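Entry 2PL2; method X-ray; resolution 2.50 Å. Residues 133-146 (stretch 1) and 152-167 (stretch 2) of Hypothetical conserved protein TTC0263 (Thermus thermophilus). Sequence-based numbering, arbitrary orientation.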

# COMPACT_ATOMS: atom_id res chain seq x y z
N GLU A 133 -1.65 10.90 20.67
CA GLU A 133 -1.53 10.57 22.08
C GLU A 133 -0.25 9.78 22.31
O GLU A 133 -0.27 8.61 22.70
N ARG A 134 0.86 10.46 22.04
CA ARG A 134 2.21 9.92 22.18
C ARG A 134 2.36 9.12 23.46
O ARG A 134 2.84 7.99 23.45
N ASP A 135 1.92 9.72 24.56
CA ASP A 135 1.98 9.12 25.89
C ASP A 135 1.38 7.72 25.97
O ASP A 135 2.07 6.77 26.36
N LYS A 136 0.11 7.59 25.60
CA LYS A 136 -0.58 6.30 25.66
C LYS A 136 -0.02 5.30 24.66
O LYS A 136 -0.03 4.09 24.91
N ALA A 137 0.46 5.81 23.53
CA ALA A 137 1.03 4.99 22.47
C ALA A 137 2.26 4.20 22.95
O ALA A 137 2.37 3.00 22.68
N GLU A 138 3.14 4.87 23.67
CA GLU A 138 4.37 4.24 24.17
C GLU A 138 4.07 3.11 25.15
O GLU A 138 4.62 2.00 25.04
N ALA A 139 3.19 3.38 26.10
CA ALA A 139 2.79 2.40 27.09
C ALA A 139 2.19 1.15 26.42
O ALA A 139 2.50 0.02 26.81
N SER A 140 1.34 1.35 25.41
CA SER A 140 0.72 0.24 24.70
C SER A 140 1.78 -0.53 23.93
O SER A 140 1.79 -1.77 23.94
N LEU A 141 2.66 0.20 23.25
CA LEU A 141 3.72 -0.45 22.49
C LEU A 141 4.67 -1.19 23.42
O LEU A 141 5.05 -2.33 23.15
N LYS A 142 5.05 -0.55 24.52
CA LYS A 142 5.93 -1.20 25.48
C LYS A 142 5.20 -2.42 25.98
O LYS A 142 5.79 -3.49 26.17
N GLN A 143 3.89 -2.27 26.16
CA GLN A 143 3.07 -3.38 26.62
C GLN A 143 3.18 -4.47 25.57
O GLN A 143 3.48 -5.62 25.89
N ALA A 144 2.97 -4.10 24.31
CA ALA A 144 3.06 -5.04 23.19
C ALA A 144 4.38 -5.79 23.25
O ALA A 144 4.41 -7.01 23.17
N LEU A 145 5.46 -5.03 23.38
CA LEU A 145 6.83 -5.56 23.44
C LEU A 145 7.03 -6.51 24.62
O LEU A 145 7.67 -7.54 24.48
N ALA A 146 6.49 -6.15 25.77
CA ALA A 146 6.61 -6.98 26.97
C ALA A 146 6.02 -8.37 26.72
O ALA A 146 6.46 -9.36 27.29
N GLU A 152 9.22 -6.23 14.31
CA GLU A 152 8.06 -5.44 13.92
C GLU A 152 7.66 -4.46 15.01
O GLU A 152 7.38 -3.29 14.73
N ILE A 153 7.64 -4.90 16.27
CA ILE A 153 7.26 -3.97 17.32
C ILE A 153 8.37 -2.98 17.64
O ILE A 153 8.10 -1.80 17.85
N ARG A 154 9.63 -3.45 17.67
CA ARG A 154 10.73 -2.52 17.93
C ARG A 154 10.63 -1.38 16.91
O ARG A 154 10.90 -0.23 17.24
N SER A 155 10.23 -1.71 15.67
CA SER A 155 10.09 -0.70 14.60
C SER A 155 8.97 0.31 14.88
O SER A 155 9.13 1.51 14.64
N ALA A 156 7.83 -0.17 15.35
CA ALA A 156 6.72 0.73 15.66
C ALA A 156 7.21 1.70 16.74
O ALA A 156 7.02 2.93 16.63
N LEU A 157 7.82 1.13 17.77
CA LEU A 157 8.38 1.91 18.87
C LEU A 157 9.30 2.98 18.29
O LEU A 157 9.24 4.15 18.66
N ALA A 158 10.17 2.56 17.36
CA ALA A 158 11.10 3.46 16.70
C ALA A 158 10.32 4.59 16.10
O ALA A 158 10.59 5.77 16.35
N GLU A 159 9.33 4.21 15.28
CA GLU A 159 8.44 5.15 14.62
C GLU A 159 7.80 6.12 15.58
O GLU A 159 7.75 7.31 15.30
N LEU A 160 7.29 5.62 16.71
CA LEU A 160 6.69 6.52 17.70
C LEU A 160 7.74 7.48 18.30
O LEU A 160 7.40 8.56 18.78
N TYR A 161 9.02 7.09 18.27
CA TYR A 161 10.07 7.95 18.80
C TYR A 161 10.42 9.07 17.83
O TYR A 161 10.82 10.17 18.25
N LEU A 162 10.29 8.80 16.54
CA LEU A 162 10.56 9.82 15.55
C LEU A 162 9.45 10.86 15.63
O LEU A 162 9.69 12.06 15.48
N SER A 163 8.23 10.39 15.90
CA SER A 163 7.07 11.27 16.02
C SER A 163 7.19 12.15 17.27
O SER A 163 6.82 13.32 17.25
N MET A 164 7.70 11.56 18.35
CA MET A 164 7.88 12.28 19.61
C MET A 164 9.13 13.15 19.61
O MET A 164 9.26 14.07 20.42
N GLY A 165 10.06 12.85 18.71
CA GLY A 165 11.28 13.64 18.64
C GLY A 165 12.44 12.98 19.37
O GLY A 165 13.49 13.59 19.54
N ARG A 166 12.23 11.74 19.83
CA ARG A 166 13.27 11.00 20.53
C ARG A 166 14.11 10.24 19.50
O ARG A 166 14.09 9.01 19.45
N LEU A 167 14.85 10.99 18.69
CA LEU A 167 15.69 10.42 17.64
C LEU A 167 16.71 9.38 18.13
O LEU A 167 16.78 8.27 17.60

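Antiparallel helix pairs commonly pack apolar side chains along the seam, yet a polar residue can share it if its charge finds partners; helices 134-146 and 152-164 of this Thermus thermophilus protein are an example. Their axes approach to 9.7 Å at 164°, burying 679 Å² between the two stretches.

Leu-141 (m, t) points toward the partner helix, its CD1 lying 4.1 Å from Ala-156 CB and 4.0 Å from Leu-160 CD2. Leu-160 (t, p) points back, and its CD2 also meets Ala-137 CB at 3.5 Å and lies 3.2 Å from Glu-138 N. That amide is nonetheless satisfied within its own helix, by Arg-134 O. Further along, Ile-153 (m, m) places CG2 4.0 Å from Ala-144 CB, while Leu-145 (t, p) starts sideways but brings CD2 to 3.3 Å from Leu-157 CD1. Leu-145 CD2 also covers one face of the Arg-154 guanidinium, whose nitrogens find their hydrogen-bond partners elsewhere in the structure.

The polar account centres on Glu-138. Its extended chain (t, t) carries OE1 to three donors of unequal quality. Lys-142 NZ, one turn on in the same helix, makes a salt bridge to OE1 at 2.7 Å. Across the interface, Arg-166 NH1 reaches OE1 at 3.2 Å, a salt bridge whose hydrogen bond is weak, with an angle of 132°. Tyr-161 OH donates another weak hydrogen bond to OE1 at 3.4 Å, the acceptor lying near the ring plane. One carboxylate oxygen thus links the two stretches, through Tyr-161 in the helix and Arg-166 just beyond its end, although its shortest bond is to its own helix. Two serine hydroxyls away from this cluster bond to backbone in their own helices: Ser-140 OG donates to Lys-136 O (2.7 Å), and Ser-163 OG to Leu-160 O (2.6 Å).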

# COMPACT_ATOMS: atom_id res chain seq x y z
CB GLU A 133 -2.74 9.76 22.55
CG GLU A 133 -4.01 10.58 22.71
CD GLU A 133 -5.15 9.76 23.25
OE1 GLU A 133 -5.60 8.82 22.56
OE2 GLU A 133 -5.60 10.05 24.38
CB ARG A 134 3.22 11.08 22.17
CG ARG A 134 2.91 12.18 23.19
CD ARG A 134 3.82 13.39 23.03
NE ARG A 134 3.62 14.07 21.75
CZ ARG A 134 2.51 14.71 21.41
NH1 ARG A 134 1.48 14.77 22.25
NH2 ARG A 134 2.41 15.30 20.23
CB ASP A 135 1.26 10.04 26.87
CG ASP A 135 0.02 10.70 26.26
OD1 ASP A 135 0.20 11.58 25.38
OD2 ASP A 135 -1.12 10.34 26.64
CB LYS A 136 -2.09 6.47 25.40
CG LYS A 136 -2.86 7.26 26.46
CD LYS A 136 -4.36 6.95 26.33
CE LYS A 136 -5.23 7.80 27.25
NZ LYS A 136 -5.28 9.22 26.81
CB ALA A 137 1.40 5.85 21.28
CB GLU A 138 5.25 5.31 24.84
CG GLU A 138 6.52 4.77 25.51
CD GLU A 138 7.44 5.87 26.02
OE1 GLU A 138 8.55 5.53 26.49
OE2 GLU A 138 7.07 7.06 25.95
CB ALA A 139 1.77 3.02 28.04
CB SER A 140 -0.33 0.75 23.72
OG SER A 140 -1.14 1.73 24.33
CB LEU A 141 4.47 0.58 21.64
CG LEU A 141 3.63 1.14 20.49
CD1 LEU A 141 4.49 1.99 19.57
CD2 LEU A 141 3.00 -0.01 19.71
CB LYS A 142 6.27 -0.25 26.63
CG LYS A 142 7.21 0.84 26.19
CD LYS A 142 7.84 1.60 27.34
CE LYS A 142 8.88 2.57 26.80
NZ LYS A 142 9.57 3.37 27.85
CB GLN A 143 1.61 -2.93 26.76
CG GLN A 143 0.91 -3.41 28.01
CD GLN A 143 0.99 -4.91 28.19
OE1 GLN A 143 2.08 -5.47 28.39
NE2 GLN A 143 -0.16 -5.58 28.13
CB ALA A 144 2.94 -4.30 21.86
CB LEU A 145 7.79 -4.38 23.54
CG LEU A 145 9.22 -4.49 23.02
CD1 LEU A 145 9.26 -5.05 21.61
CD2 LEU A 145 9.82 -3.10 23.06
CB ALA A 146 5.90 -6.32 28.13
CB GLU A 152 6.87 -6.35 13.58
CG GLU A 152 5.56 -5.59 13.34
CD GLU A 152 4.39 -6.50 13.02
OE1 GLU A 152 4.23 -7.55 13.68
OE2 GLU A 152 3.61 -6.17 12.09
CB ILE A 153 6.82 -4.71 18.63
CG1 ILE A 153 5.78 -5.82 18.33
CG2 ILE A 153 6.23 -3.70 19.62
CD1 ILE A 153 4.42 -5.23 17.89
CB ARG A 154 12.11 -3.18 17.79
CG ARG A 154 12.30 -4.56 18.43
CD ARG A 154 12.17 -4.62 19.95
NE ARG A 154 12.72 -3.47 20.65
CZ ARG A 154 13.37 -3.53 21.81
NH1 ARG A 154 13.58 -4.69 22.42
NH2 ARG A 154 13.76 -2.41 22.39
CB SER A 155 9.80 -1.37 13.26
OG SER A 155 10.59 -2.52 13.11
CB ALA A 156 5.52 -0.05 16.16
CB LEU A 157 9.19 1.01 19.81
CG LEU A 157 8.74 0.98 21.27
CD1 LEU A 157 9.70 0.10 22.09
CD2 LEU A 157 8.71 2.41 21.82
CB ALA A 158 11.88 2.72 15.61
CB GLU A 159 7.35 4.40 13.85
CG GLU A 159 7.76 4.03 12.45
CD GLU A 159 8.04 5.25 11.60
OE1 GLU A 159 7.09 6.03 11.37
OE2 GLU A 159 9.20 5.44 11.17
CB LEU A 160 6.03 5.73 18.83
CG LEU A 160 5.46 6.57 19.98
CD1 LEU A 160 4.42 7.56 19.46
CD2 LEU A 160 4.88 5.65 21.04
CB TYR A 161 11.30 7.14 19.16
CG TYR A 161 11.12 6.36 20.43
CD1 TYR A 161 10.38 6.89 21.48
CD2 TYR A 161 11.67 5.09 20.59
CE1 TYR A 161 10.19 6.19 22.65
CE2 TYR A 161 11.49 4.38 21.77
CZ TYR A 161 10.74 4.94 22.79
OH TYR A 161 10.52 4.27 23.96
CB LEU A 162 10.64 9.21 14.14
CG LEU A 162 11.98 8.51 13.88
CD1 LEU A 162 12.02 7.94 12.48
CD2 LEU A 162 13.11 9.50 14.07
CB SER A 163 5.79 10.45 16.12
OG SER A 163 5.64 9.89 17.42
CB MET A 164 7.95 11.29 20.79
CG MET A 164 6.67 10.56 21.09
SD MET A 164 6.78 9.49 22.53
CE MET A 164 7.36 8.07 21.81
CB ARG A 166 12.65 10.00 21.51
CG ARG A 166 11.81 10.62 22.61
CD ARG A 166 11.33 9.52 23.55
NE ARG A 166 10.50 10.00 24.64
CZ ARG A 166 10.08 9.24 25.64
NH1 ARG A 166 10.41 7.95 25.68
NH2 ARG A 166 9.32 9.75 26.61
CB LEU A 167 16.41 11.56 16.92
CG LEU A 167 16.18 11.68 15.41
CD1 LEU A 167 16.62 13.04 14.94
CD2 LEU A 167 16.94 10.57 14.69